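Local atomic coordinates of putative cathepsin d (Ixodes ricinus, PDB entry 5N7Q), a protein that probably cleaves proteins as an aspartic endopeptidase of the pepsin-like A1 family and binds the inhibitor pepstatin A. Residues 199-204 with 216-221; 63-68 with 89-94; 256-261 with 295-300. All blocks are in the same frame, centred on the assembly; numbering follows the deposited sequence.

Contact 1 of 3, residues 199-204 with 216-221; sequences FHVDGV and LLCKDG
Cys218 packs against Val201, Gly203 and Val204, just where the strand ending at Leu217 breaks off. Its CB touches Val204 CG2 at 3.7 Å and lies almost as near the backbone N of that valine. SG stands anti to the backbone N (chi1 176°), which carries it past Gly203 CA to within 3.7 Å of Val201 O, with Val201 CG1 a little farther off. The sulfur ends in a disulfide with Cys222, the first residue of strand 222-226, so the bridge runs from the first residue of the Cys218-Gly221 type I turn to the residue just after it and spans the turn. Behind the cysteine, Val204 and Leu217 form an antiparallel hydrogen-bonded pair. Leu217 N donates to Val204 O at 2.8 Å, whereas Val204 N reaches Leu217 O at 3.2 Å. Their CB atoms sit on one face of the sheet, 4.2 Å apart. Ahead of it, Gly221, whose phi is positive, brings CA to Val201 O at 3.4 Å in a CA-H...O contact, and His200 CE1 packs on the same CA at 3.8 Å. Asp202 and Gly203 both face Thr273, a classic beta bulge on the other edge of the strand. One water bridges Asp202 O and Lys219 O, at 2.8 Å from each. Direct backbone bonding is thus confined to the Val204-Leu217 pair; beyond it the turn meets the neighbouring strand through one water, the CA-H...O contact and van der Waals packing of a sulfur beside Val201 O and Gly203 CA, while the disulfide constrains the turn itself.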
# COMPACT_ATOMS: atom_id res chain seq x y z
N PHE A 199 9.10 -11.12 2.37
CA PHE A 199 10.20 -11.83 1.69
C PHE A 199 11.54 -11.39 2.24
O PHE A 199 11.63 -10.42 2.99
CB PHE A 199 10.13 -11.60 0.17
CG PHE A 199 9.99 -10.16 -0.20
CD1 PHE A 199 11.12 -9.36 -0.37
CD2 PHE A 199 8.74 -9.56 -0.31
CE1 PHE A 199 10.99 -8.01 -0.68
CE2 PHE A 199 8.62 -8.22 -0.62
CZ PHE A 199 9.74 -7.44 -0.79
N HIS A 200 12.57 -12.12 1.82
CA HIS A 200 13.95 -11.83 2.23
C HIS A 200 14.63 -10.86 1.27
O HIS A 200 14.52 -10.96 0.04
CB HIS A 200 14.72 -13.15 2.28
CG HIS A 200 16.15 -13.00 2.72
ND1 HIS A 200 16.50 -12.75 4.02
CD2 HIS A 200 17.30 -13.08 2.02
CE1 HIS A 200 17.81 -12.67 4.11
NE2 HIS A 200 18.32 -12.84 2.91
N VAL A 201 15.33 -9.89 1.86
CA VAL A 201 16.18 -8.92 1.15
C VAL A 201 17.66 -9.22 1.48
O VAL A 201 17.99 -9.53 2.63
CB VAL A 201 15.79 -7.48 1.54
CG1 VAL A 201 16.80 -6.47 1.04
CG2 VAL A 201 14.38 -7.19 1.01
N ASP A 202 18.51 -9.11 0.46
CA ASP A 202 19.93 -9.44 0.61
C ASP A 202 20.75 -8.30 1.20
O ASP A 202 21.73 -8.60 1.86
CB ASP A 202 20.56 -9.80 -0.73
CG ASP A 202 19.89 -10.99 -1.41
OD1 ASP A 202 19.28 -11.84 -0.74
OD2 ASP A 202 19.96 -11.06 -2.66
N GLY A 203 20.41 -7.05 0.87
CA GLY A 203 21.13 -5.90 1.41
C GLY A 203 20.53 -4.58 1.00
O GLY A 203 19.65 -4.53 0.13
N VAL A 204 20.98 -3.52 1.65
CA VAL A 204 20.55 -2.15 1.37
C VAL A 204 21.82 -1.32 1.41
O VAL A 204 22.63 -1.53 2.32
CB VAL A 204 19.54 -1.65 2.43
CG1 VAL A 204 19.12 -0.21 2.15
CG2 VAL A 204 18.30 -2.54 2.48
N LEU A 216 26.49 0.68 4.24
CA LEU A 216 26.01 -0.70 4.03
C LEU A 216 25.10 -1.11 5.17
O LEU A 216 25.53 -1.21 6.32
CB LEU A 216 27.20 -1.67 3.87
CG LEU A 216 28.25 -1.33 2.82
CD1 LEU A 216 29.32 -2.41 2.72
CD2 LEU A 216 27.70 -1.08 1.43
N LEU A 217 23.82 -1.33 4.86
CA LEU A 217 22.80 -1.65 5.81
C LEU A 217 22.20 -3.00 5.45
O LEU A 217 22.57 -3.59 4.42
CB LEU A 217 21.74 -0.55 5.79
CG LEU A 217 22.34 0.79 6.25
CD1 LEU A 217 21.40 1.90 5.89
CD2 LEU A 217 22.62 0.76 7.74
N CYS A 218 21.28 -3.50 6.29
CA CYS A 218 20.77 -4.86 6.10
C CYS A 218 21.96 -5.78 5.80
O CYS A 218 21.92 -6.60 4.89
CB CYS A 218 19.75 -4.87 4.96
SG CYS A 218 19.10 -6.50 4.54
N LYS A 219 23.05 -5.58 6.56
CA LYS A 219 24.33 -6.14 6.17
C LYS A 219 24.31 -7.66 6.05
O LYS A 219 24.86 -8.22 5.10
CB LYS A 219 25.45 -5.67 7.10
CG LYS A 219 26.84 -6.10 6.65
CD LYS A 219 27.33 -5.30 5.46
CE LYS A 219 28.55 -5.93 4.82
NZ LYS A 219 28.18 -6.97 3.83
N ASP A 220 23.62 -8.30 6.98
CA ASP A 220 23.56 -9.76 6.99
C ASP A 220 22.24 -10.32 6.45
O ASP A 220 21.87 -11.42 6.80
CB ASP A 220 23.85 -10.29 8.39
CG ASP A 220 25.20 -9.84 8.93
OD1 ASP A 220 26.15 -9.69 8.13
OD2 ASP A 220 25.28 -9.66 10.16
N GLY A 221 21.57 -9.55 5.59
CA GLY A 221 20.24 -9.88 5.10
C GLY A 221 19.16 -9.42 6.05
O GLY A 221 19.40 -9.23 7.24
O HOH W 1 24.12 -7.31 2.57

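Contact 2 of 3, residues 63-68 with 89-94; sequences SKSSTY and SKDVCR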
# COMPACT_ATOMS: atom_id res chain seq x y z
N SER A 63 -29.74 -0.91 4.17
CA SER A 63 -31.19 -0.95 4.01
C SER A 63 -31.65 -0.66 2.61
O SER A 63 -32.81 -0.93 2.29
CB SER A 63 -31.87 0.02 5.01
OG SER A 63 -31.80 1.37 4.58
N LYS A 64 -30.77 -0.15 1.76
CA LYS A 64 -31.07 0.16 0.36
C LYS A 64 -30.52 -0.90 -0.58
O LYS A 64 -30.65 -0.77 -1.78
CB LYS A 64 -30.47 1.52 -0.01
CG LYS A 64 -30.87 2.67 0.90
CD LYS A 64 -32.38 2.90 0.94
CE LYS A 64 -32.71 4.16 1.74
NZ LYS A 64 -34.19 4.35 1.89
N SER A 65 -29.88 -1.94 -0.03
CA SER A 65 -29.32 -3.01 -0.83
C SER A 65 -30.09 -4.32 -0.69
O SER A 65 -30.16 -4.89 0.39
CB SER A 65 -27.85 -3.26 -0.45
OG SER A 65 -27.36 -4.36 -1.20
N SER A 66 -30.60 -4.84 -1.80
CA SER A 66 -31.35 -6.10 -1.80
C SER A 66 -30.47 -7.34 -1.68
O SER A 66 -30.99 -8.43 -1.50
CB SER A 66 -32.20 -6.18 -3.06
OG SER A 66 -31.43 -6.18 -4.23
N THR A 67 -29.15 -7.19 -1.81
CA THR A 67 -28.21 -8.28 -1.65
C THR A 67 -27.45 -8.27 -0.32
O THR A 67 -26.66 -9.18 -0.04
CB THR A 67 -27.23 -8.32 -2.84
OG1 THR A 67 -26.74 -7.01 -3.09
CG2 THR A 67 -27.95 -8.87 -4.10
N TYR A 68 -27.71 -7.26 0.53
CA TYR A 68 -27.16 -7.20 1.87
C TYR A 68 -27.55 -8.39 2.73
O TYR A 68 -28.72 -8.81 2.71
CB TYR A 68 -27.60 -5.92 2.55
CG TYR A 68 -27.67 -5.95 4.06
CD1 TYR A 68 -26.51 -5.92 4.85
CD2 TYR A 68 -28.91 -6.00 4.71
CE1 TYR A 68 -26.58 -5.95 6.23
CE2 TYR A 68 -28.99 -6.03 6.08
CZ TYR A 68 -27.83 -5.99 6.84
OH TYR A 68 -27.92 -6.03 8.21
N SER A 89 -20.75 -6.70 7.88
CA SER A 89 -21.91 -7.02 7.02
C SER A 89 -21.38 -7.74 5.79
O SER A 89 -20.17 -7.91 5.64
CB SER A 89 -22.66 -5.74 6.63
OG SER A 89 -23.25 -5.15 7.80
N LYS A 90 -22.27 -8.20 4.93
CA LYS A 90 -21.88 -8.90 3.70
C LYS A 90 -22.71 -8.41 2.55
O LYS A 90 -23.92 -8.19 2.69
CB LYS A 90 -22.07 -10.40 3.93
CG LYS A 90 -21.64 -11.37 2.84
CD LYS A 90 -21.40 -12.80 3.40
CE LYS A 90 -22.62 -13.38 4.11
NZ LYS A 90 -22.47 -14.84 4.46
N ASP A 91 -22.10 -8.21 1.38
CA ASP A 91 -22.84 -7.73 0.21
C ASP A 91 -22.00 -8.01 -1.03
O ASP A 91 -20.85 -8.47 -0.92
CB ASP A 91 -23.19 -6.23 0.35
CG ASP A 91 -24.49 -5.86 -0.32
OD1 ASP A 91 -24.86 -6.54 -1.31
OD2 ASP A 91 -25.14 -4.88 0.09
N VAL A 92 -22.58 -7.74 -2.18
CA VAL A 92 -21.86 -7.77 -3.45
C VAL A 92 -20.85 -6.63 -3.49
O VAL A 92 -21.18 -5.52 -3.12
CB VAL A 92 -22.86 -7.59 -4.62
CG1 VAL A 92 -22.13 -7.43 -5.96
CG2 VAL A 92 -23.83 -8.77 -4.69
N CYS A 93 -19.62 -6.91 -3.96
CA CYS A 93 -18.55 -5.92 -4.14
C CYS A 93 -18.11 -5.96 -5.60
O CYS A 93 -17.86 -7.05 -6.14
CB CYS A 93 -17.35 -6.25 -3.25
SG CYS A 93 -15.92 -5.14 -3.44
N ARG A 94 -18.09 -4.80 -6.25
CA ARG A 94 -17.70 -4.71 -7.66
C ARG A 94 -16.42 -3.92 -7.83
O ARG A 94 -16.27 -2.81 -7.31
CB ARG A 94 -18.80 -4.04 -8.49
CG ARG A 94 -20.10 -4.78 -8.43
CD ARG A 94 -21.15 -4.13 -9.30
NE ARG A 94 -22.48 -4.63 -8.98
CZ ARG A 94 -23.16 -4.32 -7.88
NH1 ARG A 94 -22.67 -3.49 -6.94
NH2 ARG A 94 -24.38 -4.83 -7.72
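The type I turn Ser65-Tyr68 comes up against strand 89-94 without pairing with it; Tyr68 and Asp91 are the nearest residues, their CA atoms 4.7 Å apart, and Tyr68 CA makes a CA-H...O contact with Lys90 O. The carboxylate of Asp91 reaches across to this turn. Ser65 OG donates to OD2 and Thr67 OG1 to OD1, both at 2.6 Å and both on the syn lone pairs, so the two hydroxyls meet the carboxylate from the side between its oxygens. Thr67 crosses Asp91 at about a right angle, and its chi1 of 47° turns OG1 to OD1. On the anti side OD1 also takes the N-H of Val92 at 2.7 Å, 22° out of the carboxylate plane. Tyr60 OH is a further partner of OD2, and this dense set of donors would be expected to favour the ionised acid. Each hydroxyl is engaged a second time: Ser65 OG with Thr26 N, Thr67 OG1 with Thr26 OG1. Beside the polar centre, Tyr68 lays CB 3.6 Å from Asp91 OD2 and presents CE1 to Ser89, whose CB and OG lie at the ring edge; that serine hydroxyl bonds to Glu107. A buried aspartate gripping the hydroxyls of a turn in this way joins the loop before strand 69-79 to the long strand 82-95 in the amino-terminal half of the bilobal pepsin fold, away from the predicted catalytic aspartates.

Contact 3 of 3, residues 256-261 with 295-300; sequences QYLLDC and QTLCVS
Cys298 O receives Leu259 N at 2.8 Å, and Leu258 CA approaches the same oxygen at 3.5 Å in a CA-H...O contact. One step on, Ser300 N donates to Tyr257 O at 2.9 Å. These two bonds bracket Leu258 and Val299, an antiparallel non-hydrogen-bonded pair. In each flanking pair a water takes the place of the second backbone bond: one molecule accepts from Tyr257 N and donates to Ser300 O, and another accepts from Cys298 N and donates to Leu259 O. The disulfide then closes the contact. Cys261 SG is joined to Cys298 SG with a chi3 of 117°, and it also lies 3.8 Å from the carbonyl carbon of Leu297. Leu258 and Val299 point to one face of the sheet, where they cross obliquely, Leu258 CD2 touching Val299 CG2 at 3.8 Å. The other branch of the valine, CG1, stands anti to its backbone N (chi1 168°) and meets CB and CG of Gln256, both at 3.7 Å. Leu259 sends CD1 to Ser300 CA at 3.7 Å. Farther out, Tyr257 OH bonds to Asp241 and Ser300 OG to Asn244, both on helix 237-247, while Gln256 also packs against a modified side chain of the bound pepstatin. Two direct backbone bonds, two bridging waters and branched aliphatic packing join the weakly bonded strand 258-259 and its flanks to 295-300, and a covalent S-S link fixes Cys261 beyond the last direct backbone bond.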
# COMPACT_ATOMS: atom_id res chain seq x y z
N GLN A 256 9.37 11.81 10.42
CA GLN A 256 10.24 11.78 9.25
C GLN A 256 11.46 12.71 9.34
O GLN A 256 11.45 13.83 9.87
CB GLN A 256 9.49 12.15 7.96
CG GLN A 256 8.49 11.11 7.47
CD GLN A 256 7.23 11.11 8.32
OE1 GLN A 256 6.58 12.14 8.46
NE2 GLN A 256 6.90 9.96 8.92
N TYR A 257 12.49 12.22 8.70
CA TYR A 257 13.68 12.99 8.47
C TYR A 257 13.46 13.99 7.33
O TYR A 257 12.77 13.69 6.37
CB TYR A 257 14.82 12.04 8.16
CG TYR A 257 15.37 11.39 9.42
CD1 TYR A 257 16.31 12.07 10.18
CD2 TYR A 257 14.96 10.13 9.84
CE1 TYR A 257 16.85 11.52 11.31
CE2 TYR A 257 15.51 9.54 10.99
CZ TYR A 257 16.44 10.27 11.72
OH TYR A 257 17.01 9.74 12.87
N LEU A 258 14.08 15.16 7.46
CA LEU A 258 13.99 16.22 6.44
C LEU A 258 15.33 16.45 5.79
O LEU A 258 16.39 16.33 6.44
CB LEU A 258 13.53 17.53 7.07
CG LEU A 258 12.21 17.45 7.83
CD1 LEU A 258 11.94 18.80 8.49
CD2 LEU A 258 11.07 17.02 6.94
N LEU A 259 15.28 16.82 4.52
CA LEU A 259 16.46 17.05 3.70
C LEU A 259 16.45 18.51 3.26
O LEU A 259 15.39 19.09 3.03
CB LEU A 259 16.44 16.13 2.48
CG LEU A 259 16.61 14.65 2.86
CD1 LEU A 259 16.10 13.74 1.76
CD2 LEU A 259 18.06 14.31 3.20
N ASP A 260 17.63 19.10 3.15
CA ASP A 260 17.70 20.47 2.61
C ASP A 260 17.23 20.50 1.14
O ASP A 260 17.86 19.90 0.29
CB ASP A 260 19.12 21.00 2.72
CG ASP A 260 19.24 22.47 2.36
OD1 ASP A 260 18.46 22.98 1.52
OD2 ASP A 260 20.11 23.12 2.96
N CYS A 261 16.15 21.24 0.86
CA CYS A 261 15.56 21.27 -0.47
C CYS A 261 16.49 21.84 -1.54
O CYS A 261 16.26 21.60 -2.73
CB CYS A 261 14.22 22.01 -0.50
SG CYS A 261 12.84 21.22 0.36
N GLN A 295 4.62 25.63 4.99
CA GLN A 295 5.97 25.51 4.41
C GLN A 295 6.09 24.30 3.47
O GLN A 295 5.41 23.30 3.64
CB GLN A 295 7.02 25.37 5.50
N THR A 296 6.97 24.44 2.47
CA THR A 296 7.37 23.35 1.58
C THR A 296 8.55 22.64 2.23
O THR A 296 9.54 23.27 2.59
CB THR A 296 7.79 23.88 0.20
OG1 THR A 296 6.68 24.55 -0.41
CG2 THR A 296 8.24 22.76 -0.71
N LEU A 297 8.42 21.32 2.42
CA LEU A 297 9.50 20.49 2.97
C LEU A 297 9.92 19.44 1.97
O LEU A 297 9.15 19.06 1.08
CB LEU A 297 9.02 19.78 4.23
CG LEU A 297 8.44 20.65 5.34
CD1 LEU A 297 7.88 19.73 6.42
CD2 LEU A 297 9.45 21.66 5.88
N CYS A 298 11.14 18.96 2.14
CA CYS A 298 11.65 17.82 1.37
C CYS A 298 11.88 16.70 2.36
O CYS A 298 12.84 16.74 3.16
CB CYS A 298 12.92 18.21 0.64
SG CYS A 298 12.55 19.44 -0.64
N VAL A 299 10.99 15.71 2.30
CA VAL A 299 10.97 14.63 3.29
C VAL A 299 11.78 13.45 2.76
O VAL A 299 11.64 13.03 1.61
CB VAL A 299 9.51 14.24 3.58
CG1 VAL A 299 9.42 12.93 4.36
CG2 VAL A 299 8.82 15.37 4.31
N SER A 300 12.65 12.91 3.60
CA SER A 300 13.34 11.70 3.27
C SER A 300 12.36 10.54 3.21
O SER A 300 11.60 10.33 4.16
CB SER A 300 14.37 11.39 4.34
OG SER A 300 14.90 10.09 4.11
O HOH W 2 11.97 10.00 6.92
O HOH W 3 12.96 20.13 3.99

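How the contacts relate
Along the chain the contacts come in series: contact 2, then contact 1, then contact 3. Contacts 1 and 3 belong to the same mixed sheet of the carboxy-terminal half; their centres lie about 26 Å apart and their nearest atoms about 11 Å. Helix 237-247 serves both, touching Leu217 in contact 1 and binding Tyr257 and Ser300 in contact 3. Contact 2 sits on the strand 82-95 system, on the opposite side of the chain's centre, its centre about 45 Å from that of contact 1 and 44 Å from that of contact 3. The three therefore sample both lobes of the pepsin-like fold; a disulfide joins the two segments of contact 3, another closes the turn of contact 1, and a buried carboxylate holds contact 2.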